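Long-range contacts in multisubunit Na+/H+ antiporter, B subunit (Anoxybacillus flavithermus, PDB 6Z16), which forms part of a multisubunit membrane complex that probably exchanges sodium ions for protons across the cell membrane: residues T12-S23 against M43-A54; P92-Y100 against S110-D118. All blocks are in the same frame, centred on the assembly; numbering follows the deposited sequence.

Interaction 1 of 2, residues T12-S23 against M43-A54; sequences TAVVTPIIVLFS and MTAGAIVLLLLA. With PTY (phosphatidylethanolamine), chain C.
Leu-50 is a knob set in a hole made by Thr-12, Val-15, Thr-16 and Ile-19, joining two nearly antiparallel transmembrane helices, 6-28 and 37-54, whose axes in these segments approach to 8.7 Å. Its CG lies anti to the backbone N (chi1 -179°) and 3.8 Å from Thr-12 CG2, the two side chains reaching toward each other tip to tip, while CD2 carries on into the hole. There Leu-50 CD2 lies 3.7 Å from Val-15 CG1, a side chain it crosses at about a right angle.

Ile-19 can be followed outward from the other helix. Its CB is 4.1 Å from Ala-47 CB, and its CG2 comes closer, 3.7 Å from the same methyl, while also resting on the Met-43 carbonyl oxygen. The second branch runs through CG1 to CD1, which ends 3.8 Å from Leu-50 CD2. Alanine suits position 47 because its small methyl fits between Ile-19 CG2 and Val-20 CG2 and permits close backbones, with Ala-47 CA 5.8 Å from Thr-16 CA.

Thr-12 and Thr-16 can face this apolar groove because their hydroxyls are satisfied within their own helix. Thr-16 OG1 donates to Thr-12 O at 2.7 Å, from the opposite carbonyl face to the Thr-16 N bond, and Thr-12 OG1 is bonded to Leu-8 O. A valine in place of Thr-16 would probably deprive Thr-12 O of its hydroxyl donor and leave it to backbone N-H groups, just before the kink at Pro-17. The CB of that proline is directed away from helix 37-54, and its CG lies against a phosphatidylethanolamine chain at C14. Towards the other end, Thr-44 OG1 is hydrogen-bonded to Tyr-122 and Ser-23 OG to Val-20 O.

Methyl and methylene groups thus make most of the contact, a chemistry suited to helices within a membrane.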
loop_
_atom_site.group_PDB
_atom_site.type_symbol
_atom_site.label_atom_id
_atom_site.label_comp_id
_atom_site.label_asym_id
_atom_site.label_seq_id
_atom_site.Cartn_x
_atom_site.Cartn_y
_atom_site.Cartn_z
ATOM N N THR B 12 -12.050 -22.258 13.175
ATOM C CA THR B 12 -10.701 -22.742 12.909
ATOM C C THR B 12 -10.100 -22.030 11.707
ATOM O O THR B 12 -8.928 -21.633 11.737
ATOM C CB THR B 12 -10.733 -24.253 12.689
ATOM O OG1 THR B 12 -11.265 -24.885 13.857
ATOM C CG2 THR B 12 -9.346 -24.797 12.423
ATOM N N ALA B 13 -10.910 -21.819 10.664
ATOM C CA ALA B 13 -10.450 -21.114 9.473
ATOM C C ALA B 13 -10.089 -19.664 9.761
ATOM O O ALA B 13 -9.163 -19.131 9.147
ATOM C CB ALA B 13 -11.514 -21.178 8.381
ATOM N N VAL B 14 -10.791 -19.005 10.689
ATOM C CA VAL B 14 -10.419 -17.624 11.003
ATOM C C VAL B 14 -9.448 -17.500 12.172
ATOM O O VAL B 14 -8.962 -16.391 12.440
ATOM C CB VAL B 14 -11.641 -16.739 11.315
ATOM C CG1 VAL B 14 -12.603 -16.734 10.147
ATOM C CG2 VAL B 14 -12.314 -17.194 12.580
ATOM N N VAL B 15 -9.150 -18.588 12.879
ATOM C CA VAL B 15 -8.259 -18.541 14.036
ATOM C C VAL B 15 -6.853 -19.025 13.676
ATOM O O VAL B 15 -5.860 -18.506 14.204
ATOM C CB VAL B 15 -8.912 -19.321 15.203
ATOM C CG1 VAL B 15 -7.921 -19.866 16.181
ATOM C CG2 VAL B 15 -9.810 -18.374 15.984
ATOM N N THR B 16 -6.753 -19.959 12.727
ATOM C CA THR B 16 -5.446 -20.455 12.285
ATOM C C THR B 16 -4.485 -19.393 11.710
ATOM O O THR B 16 -3.290 -19.454 12.062
ATOM C CB THR B 16 -5.681 -21.616 11.301
ATOM O OG1 THR B 16 -6.467 -22.630 11.940
ATOM C CG2 THR B 16 -4.380 -22.231 10.848
ATOM N N PRO B 17 -4.903 -18.401 10.886
ATOM C CA PRO B 17 -3.926 -17.385 10.448
ATOM C C PRO B 17 -3.324 -16.538 11.554
ATOM O O PRO B 17 -2.146 -16.187 11.450
ATOM C CB PRO B 17 -4.737 -16.515 9.481
ATOM C CG PRO B 17 -5.744 -17.387 8.970
ATOM C CD PRO B 17 -6.142 -18.255 10.095
ATOM N N ILE B 18 -4.060 -16.223 12.616
ATOM C CA ILE B 18 -3.432 -15.385 13.632
ATOM C C ILE B 18 -2.480 -16.207 14.504
ATOM O O ILE B 18 -1.472 -15.679 14.989
ATOM C CB ILE B 18 -4.493 -14.611 14.442
ATOM C CG1 ILE B 18 -3.832 -13.505 15.263
ATOM C CG2 ILE B 18 -5.292 -15.508 15.356
ATOM C CD1 ILE B 18 -3.075 -12.518 14.421
ATOM N N ILE B 19 -2.717 -17.518 14.631
ATOM C CA ILE B 19 -1.747 -18.386 15.294
ATOM C C ILE B 19 -0.473 -18.491 14.465
ATOM O O ILE B 19 0.638 -18.450 15.008
ATOM C CB ILE B 19 -2.351 -19.778 15.559
ATOM C CG1 ILE B 19 -3.607 -19.683 16.411
ATOM C CG2 ILE B 19 -1.362 -20.656 16.300
ATOM C CD1 ILE B 19 -4.322 -20.995 16.547
ATOM N N VAL B 20 -0.610 -18.592 13.139
ATOM C CA VAL B 20 0.572 -18.713 12.288
ATOM C C VAL B 20 1.371 -17.410 12.269
ATOM O O VAL B 20 2.607 -17.436 12.367
ATOM C CB VAL B 20 0.170 -19.173 10.875
ATOM C CG1 VAL B 20 1.363 -19.187 9.954
ATOM C CG2 VAL B 20 -0.413 -20.564 10.933
ATOM N N LEU B 21 0.690 -16.256 12.183
ATOM C CA LEU B 21 1.386 -14.971 12.293
ATOM C C LEU B 21 2.050 -14.802 13.649
ATOM O O LEU B 21 3.149 -14.247 13.735
ATOM C CB LEU B 21 0.453 -13.781 12.060
ATOM C CG LEU B 21 0.263 -13.102 10.701
ATOM C CD1 LEU B 21 -0.731 -13.778 9.820
ATOM C CD2 LEU B 21 -0.127 -11.661 10.902
ATOM N N PHE B 22 1.409 -15.284 14.716
ATOM C CA PHE B 22 2.004 -15.168 16.039
ATOM C C PHE B 22 3.251 -16.033 16.169
ATOM O O PHE B 22 4.246 -15.601 16.758
ATOM C CB PHE B 22 0.966 -15.521 17.102
ATOM C CG PHE B 22 1.485 -15.444 18.503
ATOM C CD1 PHE B 22 1.923 -14.237 19.022
ATOM C CD2 PHE B 22 1.484 -16.560 19.318
ATOM C CE1 PHE B 22 2.390 -14.154 20.314
ATOM C CE2 PHE B 22 1.944 -16.483 20.614
ATOM C CZ PHE B 22 2.397 -15.278 21.113
ATOM N N SER B 23 3.236 -17.233 15.584
ATOM C CA SER B 23 4.407 -18.101 15.666
ATOM C C SER B 23 5.563 -17.563 14.829
ATOM O O SER B 23 6.721 -17.608 15.262
ATOM C CB SER B 23 4.042 -19.513 15.230
ATOM O OG SER B 23 3.725 -19.545 13.855
ATOM N N MET B 43 4.344 -23.419 18.416
ATOM C CA MET B 43 3.026 -22.890 18.089
ATOM C C MET B 43 2.653 -23.012 16.618
ATOM O O MET B 43 1.455 -23.029 16.308
ATOM C CB MET B 43 2.876 -21.443 18.554
ATOM C CG MET B 43 2.950 -21.328 20.064
ATOM S SD MET B 43 2.102 -22.679 20.933
ATOM C CE MET B 43 0.361 -22.518 20.536
ATOM N N THR B 44 3.626 -23.126 15.710
ATOM C CA THR B 44 3.295 -23.560 14.356
ATOM C C THR B 44 2.717 -24.968 14.377
ATOM O O THR B 44 1.698 -25.255 13.721
ATOM C CB THR B 44 4.537 -23.503 13.473
ATOM O OG1 THR B 44 5.044 -22.165 13.453
ATOM C CG2 THR B 44 4.205 -23.924 12.055
ATOM N N ALA B 45 3.327 -25.845 15.180
ATOM C CA ALA B 45 2.759 -27.165 15.396
ATOM C C ALA B 45 1.398 -27.092 16.072
ATOM O O ALA B 45 0.536 -27.916 15.783
ATOM C CB ALA B 45 3.719 -28.013 16.218
ATOM N N GLY B 46 1.175 -26.097 16.934
ATOM C CA GLY B 46 -0.138 -25.930 17.546
ATOM C C GLY B 46 -1.221 -25.518 16.564
ATOM O O GLY B 46 -2.375 -25.947 16.683
ATOM N N ALA B 47 -0.871 -24.673 15.590
ATOM C CA ALA B 47 -1.809 -24.341 14.518
ATOM C C ALA B 47 -2.159 -25.572 13.692
ATOM O O ALA B 47 -3.331 -25.793 13.346
ATOM C CB ALA B 47 -1.220 -23.256 13.622
ATOM N N ILE B 48 -1.158 -26.406 13.397
ATOM C CA ILE B 48 -1.454 -27.634 12.659
ATOM C C ILE B 48 -2.245 -28.617 13.532
ATOM O O ILE B 48 -3.069 -29.385 13.023
ATOM C CB ILE B 48 -0.151 -28.246 12.112
ATOM C CG1 ILE B 48 0.612 -27.208 11.300
ATOM C CG2 ILE B 48 -0.443 -29.379 11.154
ATOM C CD1 ILE B 48 2.017 -27.621 10.968
ATOM N N VAL B 49 -2.055 -28.566 14.857
ATOM C CA VAL B 49 -2.856 -29.364 15.791
ATOM C C VAL B 49 -4.315 -28.931 15.757
ATOM O O VAL B 49 -5.227 -29.767 15.781
ATOM C CB VAL B 49 -2.260 -29.268 17.212
ATOM C CG1 VAL B 49 -3.250 -29.686 18.273
ATOM C CG2 VAL B 49 -1.098 -30.184 17.329
ATOM N N LEU B 50 -4.556 -27.620 15.695
ATOM C CA LEU B 50 -5.923 -27.118 15.593
ATOM C C LEU B 50 -6.581 -27.561 14.291
ATOM O O LEU B 50 -7.764 -27.938 14.275
ATOM C CB LEU B 50 -5.919 -25.599 15.710
ATOM C CG LEU B 50 -7.288 -24.937 15.643
ATOM C CD1 LEU B 50 -8.181 -25.398 16.773
ATOM C CD2 LEU B 50 -7.113 -23.449 15.691
ATOM N N LEU B 51 -5.814 -27.560 13.197
ATOM C CA LEU B 51 -6.313 -28.120 11.942
ATOM C C LEU B 51 -6.589 -29.619 12.046
ATOM O O LEU B 51 -7.517 -30.123 11.405
ATOM C CB LEU B 51 -5.318 -27.848 10.818
ATOM C CG LEU B 51 -5.168 -26.395 10.383
ATOM C CD1 LEU B 51 -3.988 -26.257 9.456
ATOM C CD2 LEU B 51 -6.427 -25.938 9.687
ATOM N N LEU B 52 -5.796 -30.343 12.840
ATOM C CA LEU B 52 -6.052 -31.763 13.078
ATOM C C LEU B 52 -7.307 -31.984 13.904
ATOM O O LEU B 52 -7.989 -32.997 13.738
ATOM C CB LEU B 52 -4.871 -32.413 13.796
ATOM C CG LEU B 52 -3.576 -32.662 13.041
ATOM C CD1 LEU B 52 -2.502 -33.087 14.005
ATOM C CD2 LEU B 52 -3.818 -33.738 12.029
ATOM N N LEU B 53 -7.594 -31.075 14.827
ATOM C CA LEU B 53 -8.782 -31.212 15.657
ATOM C C LEU B 53 -10.043 -30.866 14.889
ATOM O O LEU B 53 -11.102 -31.441 15.155
ATOM C CB LEU B 53 -8.658 -30.334 16.898
ATOM C CG LEU B 53 -7.597 -30.821 17.875
ATOM C CD1 LEU B 53 -7.388 -29.813 18.970
ATOM C CD2 LEU B 53 -8.020 -32.142 18.451
ATOM N N ALA B 54 -9.950 -29.950 13.927
ATOM C CA ALA B 54 -11.118 -29.619 13.125
ATOM C C ALA B 54 -11.378 -30.612 11.995
ATOM O O ALA B 54 -12.491 -30.634 11.460
ATOM C CB ALA B 54 -10.970 -28.209 12.552
HETATM C C1 PTY C . -13.267 -16.764 5.794
HETATM C C2 PTY C . -15.139 -17.300 -0.108
HETATM C C3 PTY C . -15.876 -18.279 0.826
HETATM O O4 PTY C . -13.759 -15.421 5.584
HETATM C C5 PTY C . -12.266 -18.370 4.115
HETATM C C6 PTY C . -12.193 -17.011 4.763
HETATM O O7 PTY C . -10.853 -16.656 5.264
HETATM C C8 PTY C . -10.324 -17.230 6.368
HETATM O O10 PTY C . -10.678 -18.279 6.836
HETATM C C11 PTY C . -9.237 -16.370 6.938
HETATM C C12 PTY C . -9.624 -14.898 6.927
HETATM C C13 PTY C . -9.476 -14.215 8.273
HETATM C C14 PTY C . -8.051 -14.136 8.783
HETATM C C15 PTY C . -7.920 -13.339 10.069
HETATM C C16 PTY C . -8.361 -11.894 9.928
HETATM C C17 PTY C . -8.414 -11.124 11.239
HETATM C C18 PTY C . -7.065 -10.954 11.921
HETATM C C19 PTY C . -7.120 -10.130 13.199
HETATM C C20 PTY C . -7.682 -8.731 13.003
HETATM C C30 PTY C . -14.339 -14.810 6.616
HETATM C C31 PTY C . -14.801 -13.436 6.234
HETATM O O30 PTY C . -14.470 -15.307 7.700
HETATM C C32 PTY C . -13.657 -12.451 6.038
HETATM C C33 PTY C . -12.902 -12.168 7.324
HETATM C C34 PTY C . -12.110 -10.870 7.301
HETATM C C35 PTY C . -11.567 -10.467 8.661
HETATM C C36 PTY C . -10.984 -9.066 8.701
HETATM C C37 PTY C . -11.991 -7.973 8.381
HETATM P P1 PTY C . -14.524 -18.941 3.022
HETATM O O11 PTY C . -15.442 -17.966 2.172
HETATM O O12 PTY C . -14.397 -20.078 2.292
HETATM O O13 PTY C . -15.036 -19.110 4.313
HETATM O O14 PTY C . -13.217 -18.286 3.035
HETATM N N1 PTY C . -14.794 -17.994 -1.349
#

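Interaction 2 of 2, residues P92-Y100 against S110-D118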
loop_
_atom_site.group_PDB
_atom_site.type_symbol
_atom_site.label_atom_id
_atom_site.label_comp_id
_atom_site.label_asym_id
_atom_site.label_seq_id
_atom_site.Cartn_x
_atom_site.Cartn_y
_atom_site.Cartn_z
ATOM N N PRO B 92 36.905 -21.490 13.882
ATOM C CA PRO B 92 36.348 -22.668 14.553
ATOM C C PRO B 92 34.885 -22.889 14.199
ATOM O O PRO B 92 34.227 -22.074 13.554
ATOM C CB PRO B 92 36.516 -22.338 16.035
ATOM C CG PRO B 92 37.607 -21.357 16.084
ATOM C CD PRO B 92 37.472 -20.539 14.854
ATOM N N PHE B 93 34.384 -24.030 14.656
ATOM C CA PHE B 93 33.042 -24.504 14.337
ATOM C C PHE B 93 31.990 -23.621 14.996
ATOM O O PHE B 93 32.036 -23.420 16.206
ATOM C CB PHE B 93 32.927 -25.942 14.832
ATOM C CG PHE B 93 31.634 -26.619 14.523
ATOM C CD1 PHE B 93 31.394 -27.148 13.275
ATOM C CD2 PHE B 93 30.680 -26.779 15.505
ATOM C CE1 PHE B 93 30.219 -27.804 13.002
ATOM C CE2 PHE B 93 29.497 -27.427 15.236
ATOM C CZ PHE B 93 29.264 -27.937 13.983
ATOM N N LEU B 94 31.028 -23.123 14.206
ATOM C CA LEU B 94 29.967 -22.192 14.628
ATOM C C LEU B 94 30.550 -20.877 15.162
ATOM O O LEU B 94 30.434 -20.543 16.338
ATOM C CB LEU B 94 29.025 -22.814 15.673
ATOM C CG LEU B 94 28.114 -23.991 15.364
ATOM C CD1 LEU B 94 27.589 -24.561 16.648
ATOM C CD2 LEU B 94 26.957 -23.527 14.531
ATOM N N THR B 95 31.179 -20.131 14.252
ATOM C CA THR B 95 31.738 -18.817 14.561
ATOM C C THR B 95 30.728 -17.687 14.354
ATOM O O THR B 95 30.763 -16.694 15.095
ATOM C CB THR B 95 33.001 -18.595 13.722
ATOM O OG1 THR B 95 33.904 -19.676 13.963
ATOM C CG2 THR B 95 33.726 -17.318 14.095
ATOM N N HIS B 96 29.800 -17.849 13.402
ATOM C CA HIS B 96 28.616 -16.998 13.216
ATOM C C HIS B 96 28.976 -15.541 12.900
ATOM O O HIS B 96 28.795 -14.633 13.709
ATOM C CB HIS B 96 27.673 -17.074 14.423
ATOM C CG HIS B 96 26.897 -18.349 14.504
ATOM N ND1 HIS B 96 26.190 -18.719 15.624
ATOM C CD2 HIS B 96 26.697 -19.329 13.592
ATOM C CE1 HIS B 96 25.599 -19.879 15.407
ATOM N NE2 HIS B 96 25.889 -20.270 14.181
ATOM N N ALA B 97 29.516 -15.350 11.700
ATOM C CA ALA B 97 29.624 -14.023 11.108
ATOM C C ALA B 97 28.377 -13.735 10.266
ATOM O O ALA B 97 27.410 -14.498 10.276
ATOM C CB ALA B 97 30.905 -13.910 10.289
ATOM N N TYR B 98 28.383 -12.629 9.522
ATOM C CA TYR B 98 27.229 -12.246 8.721
ATOM C C TYR B 98 27.253 -12.933 7.361
ATOM O O TYR B 98 28.266 -13.487 6.931
ATOM C CB TYR B 98 27.180 -10.735 8.525
ATOM C CG TYR B 98 26.877 -9.960 9.777
ATOM C CD1 TYR B 98 25.570 -9.810 10.224
ATOM C CD2 TYR B 98 27.896 -9.377 10.513
ATOM C CE1 TYR B 98 25.288 -9.101 11.371
ATOM C CE2 TYR B 98 27.626 -8.666 11.662
ATOM C CZ TYR B 98 26.323 -8.531 12.086
ATOM O OH TYR B 98 26.055 -7.821 13.229
ATOM N N LYS B 99 26.118 -12.877 6.667
ATOM C CA LYS B 99 25.989 -13.552 5.383
ATOM C C LYS B 99 24.957 -12.838 4.527
ATOM O O LYS B 99 23.883 -12.474 5.016
ATOM C CB LYS B 99 25.592 -15.015 5.580
ATOM C CG LYS B 99 25.573 -15.866 4.326
ATOM C CD LYS B 99 25.267 -17.315 4.674
ATOM C CE LYS B 99 25.380 -18.225 3.462
ATOM N NZ LYS B 99 24.317 -17.967 2.451
ATOM N N TYR B 100 25.296 -12.642 3.255
ATOM C CA TYR B 100 24.401 -12.042 2.277
ATOM C C TYR B 100 23.641 -13.133 1.541
ATOM O O TYR B 100 24.245 -14.092 1.053
ATOM C CB TYR B 100 25.188 -11.209 1.266
ATOM C CG TYR B 100 25.836 -9.972 1.830
ATOM C CD1 TYR B 100 25.135 -8.780 1.922
ATOM C CD2 TYR B 100 27.150 -10.001 2.279
ATOM C CE1 TYR B 100 25.727 -7.645 2.435
ATOM C CE2 TYR B 100 27.749 -8.874 2.796
ATOM C CZ TYR B 100 27.032 -7.700 2.873
ATOM O OH TYR B 100 27.626 -6.573 3.388
ATOM N N SER B 110 21.493 -8.967 4.264
ATOM C CA SER B 110 22.614 -9.262 5.150
ATOM C C SER B 110 22.066 -9.657 6.512
ATOM O O SER B 110 21.548 -8.812 7.247
ATOM C CB SER B 110 23.534 -8.055 5.277
ATOM O OG SER B 110 22.877 -7.003 5.961
ATOM N N LEU B 111 22.188 -10.933 6.855
ATOM C CA LEU B 111 21.672 -11.433 8.116
ATOM C C LEU B 111 22.771 -12.124 8.910
ATOM O O LEU B 111 23.738 -12.646 8.348
ATOM C CB LEU B 111 20.480 -12.378 7.884
ATOM C CG LEU B 111 20.614 -13.588 6.956
ATOM C CD1 LEU B 111 21.066 -14.849 7.677
ATOM C CD2 LEU B 111 19.302 -13.834 6.223
ATOM N N HIS B 112 22.601 -12.122 10.226
ATOM C CA HIS B 112 23.483 -12.845 11.123
ATOM C C HIS B 112 23.125 -14.323 11.061
ATOM O O HIS B 112 21.948 -14.682 11.039
ATOM C CB HIS B 112 23.324 -12.297 12.539
ATOM C CG HIS B 112 24.420 -12.681 13.476
ATOM N ND1 HIS B 112 24.416 -13.862 14.183
ATOM C CD2 HIS B 112 25.542 -12.022 13.848
ATOM C CE1 HIS B 112 25.497 -13.922 14.938
ATOM N NE2 HIS B 112 26.197 -12.818 14.752
ATOM N N THR B 113 24.139 -15.188 11.012
ATOM C CA THR B 113 23.883 -16.597 10.724
ATOM C C THR B 113 23.416 -17.405 11.925
ATOM O O THR B 113 23.223 -18.616 11.788
ATOM C CB THR B 113 25.120 -17.269 10.135
ATOM O OG1 THR B 113 26.226 -17.087 11.018
ATOM C CG2 THR B 113 25.451 -16.692 8.801
ATOM N N ALA B 114 23.222 -16.784 13.087
ATOM C CA ALA B 114 22.555 -17.476 14.182
ATOM C C ALA B 114 21.068 -17.665 13.910
ATOM O O ALA B 114 20.436 -18.538 14.518
ATOM C CB ALA B 114 22.770 -16.711 15.484
ATOM N N VAL B 115 20.510 -16.886 12.982
ATOM C CA VAL B 115 19.099 -16.990 12.647
ATOM C C VAL B 115 18.824 -18.253 11.839
ATOM O O VAL B 115 17.768 -18.873 11.989
ATOM C CB VAL B 115 18.667 -15.704 11.920
ATOM C CG1 VAL B 115 17.185 -15.715 11.571
ATOM C CG2 VAL B 115 19.006 -14.496 12.777
ATOM N N LEU B 116 19.769 -18.696 11.004
ATOM C CA LEU B 116 19.575 -19.976 10.323
ATOM C C LEU B 116 19.753 -21.156 11.267
ATOM O O LEU B 116 19.140 -22.214 11.060
ATOM C CB LEU B 116 20.507 -20.104 9.120
ATOM C CG LEU B 116 19.901 -19.716 7.765
ATOM C CD1 LEU B 116 19.619 -18.242 7.655
ATOM C CD2 LEU B 116 20.792 -20.181 6.621
ATOM N N PHE B 117 20.561 -20.988 12.314
ATOM C CA PHE B 117 20.623 -21.985 13.377
ATOM C C PHE B 117 19.273 -22.096 14.081
ATOM O O PHE B 117 18.746 -23.203 14.281
ATOM C CB PHE B 117 21.729 -21.606 14.356
ATOM C CG PHE B 117 22.015 -22.648 15.386
ATOM C CD1 PHE B 117 22.782 -23.753 15.074
ATOM C CD2 PHE B 117 21.517 -22.526 16.666
ATOM C CE1 PHE B 117 23.048 -24.714 16.021
ATOM C CE2 PHE B 117 21.775 -23.486 17.617
ATOM C CZ PHE B 117 22.544 -24.581 17.291
ATOM N N ASP B 118 18.678 -20.941 14.419
ATOM C CA ASP B 118 17.297 -20.890 14.899
ATOM C C ASP B 118 16.303 -21.492 13.917
ATOM O O ASP B 118 15.291 -22.057 14.335
ATOM C CB ASP B 118 16.892 -19.446 15.192
ATOM C CG ASP B 118 17.306 -18.991 16.564
ATOM O OD1 ASP B 118 17.301 -19.837 17.478
ATOM O OD2 ASP B 118 17.613 -17.791 16.740
#
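Lys-99 and Leu-111 exchange two backbone hydrogen bonds at the base of an antiparallel beta hairpin, strands 98-101 and 109-112. Leu-111 N to Lys-99 O is the straighter, at 166°, while Lys-99 N reaches Leu-111 O at 2.9 Å. Tyr-98 with His-112 and Tyr-100 with Ser-110 are the flanking non-hydrogen-bonded pairs.

The lysine side chain serves this exposed strand through its aliphatic part. Lys-99 CB rests 3.6 Å from Thr-113 CG2, the two side chains crossing at about a right angle, and the chain then carries its amine away from the opposite segment.

Thr-113, between the second strand and helix 114-137, works with both branches. With OG1 lodged between the backbone N and the carbonyl carbon (chi1 55°), the hydroxyl is turned to donate to Ala-97 O at 2.9 Å, in the carbonyl plane; Thr-113 N adds a weak bond to the same oxygen. A threonine suits a place that needs both a donor and a methyl.

His-96, in the loop leading to the first strand, is buried where the hairpin meets the helix. Thr-113 C and Ala-114 CA lie over one face of its imidazole, the latter as a CH-pi contact 4.2 Å from the ring centroid; Leu-94 CB is over the opposite face. Beyond the two segments, His-96 also packs on Thr-82 of helix 68-88 and on Val-786 of a neighbouring subunit, so the flat ring is wedged between several elements.

Leu-94 CD2 packs against Phe-117 CD1, one apolar side chain on another. On the Tyr-98 side of the hairpin, His-112 turns its edge to the tyrosine face in a T-shaped stack, centroids 5.2 Å apart, while its ND1 accepts a weak capping bond from Ala-114 N.

Interactions 1 and 2 follow one another along the chain, the first closing before the second opens, and they lie on opposite sides of the chain's centre. Their centres are 30 Å apart and their nearest atoms about 10 Å, without touching. Helix 114-137 connects them: its first turn belongs to interaction 2, while farther along Thr-129, Met-130 and Ile-133 pack on helix 37-54 of interaction 1, and Tyr-122 bonds to Thr-44. One contact thus pairs two membrane helices beside bound lipid, whereas the other seats a hairpin at the start of the last long helix. Both also border neighbouring subunits, consistent with a subunit embedded in a larger antiporter complex.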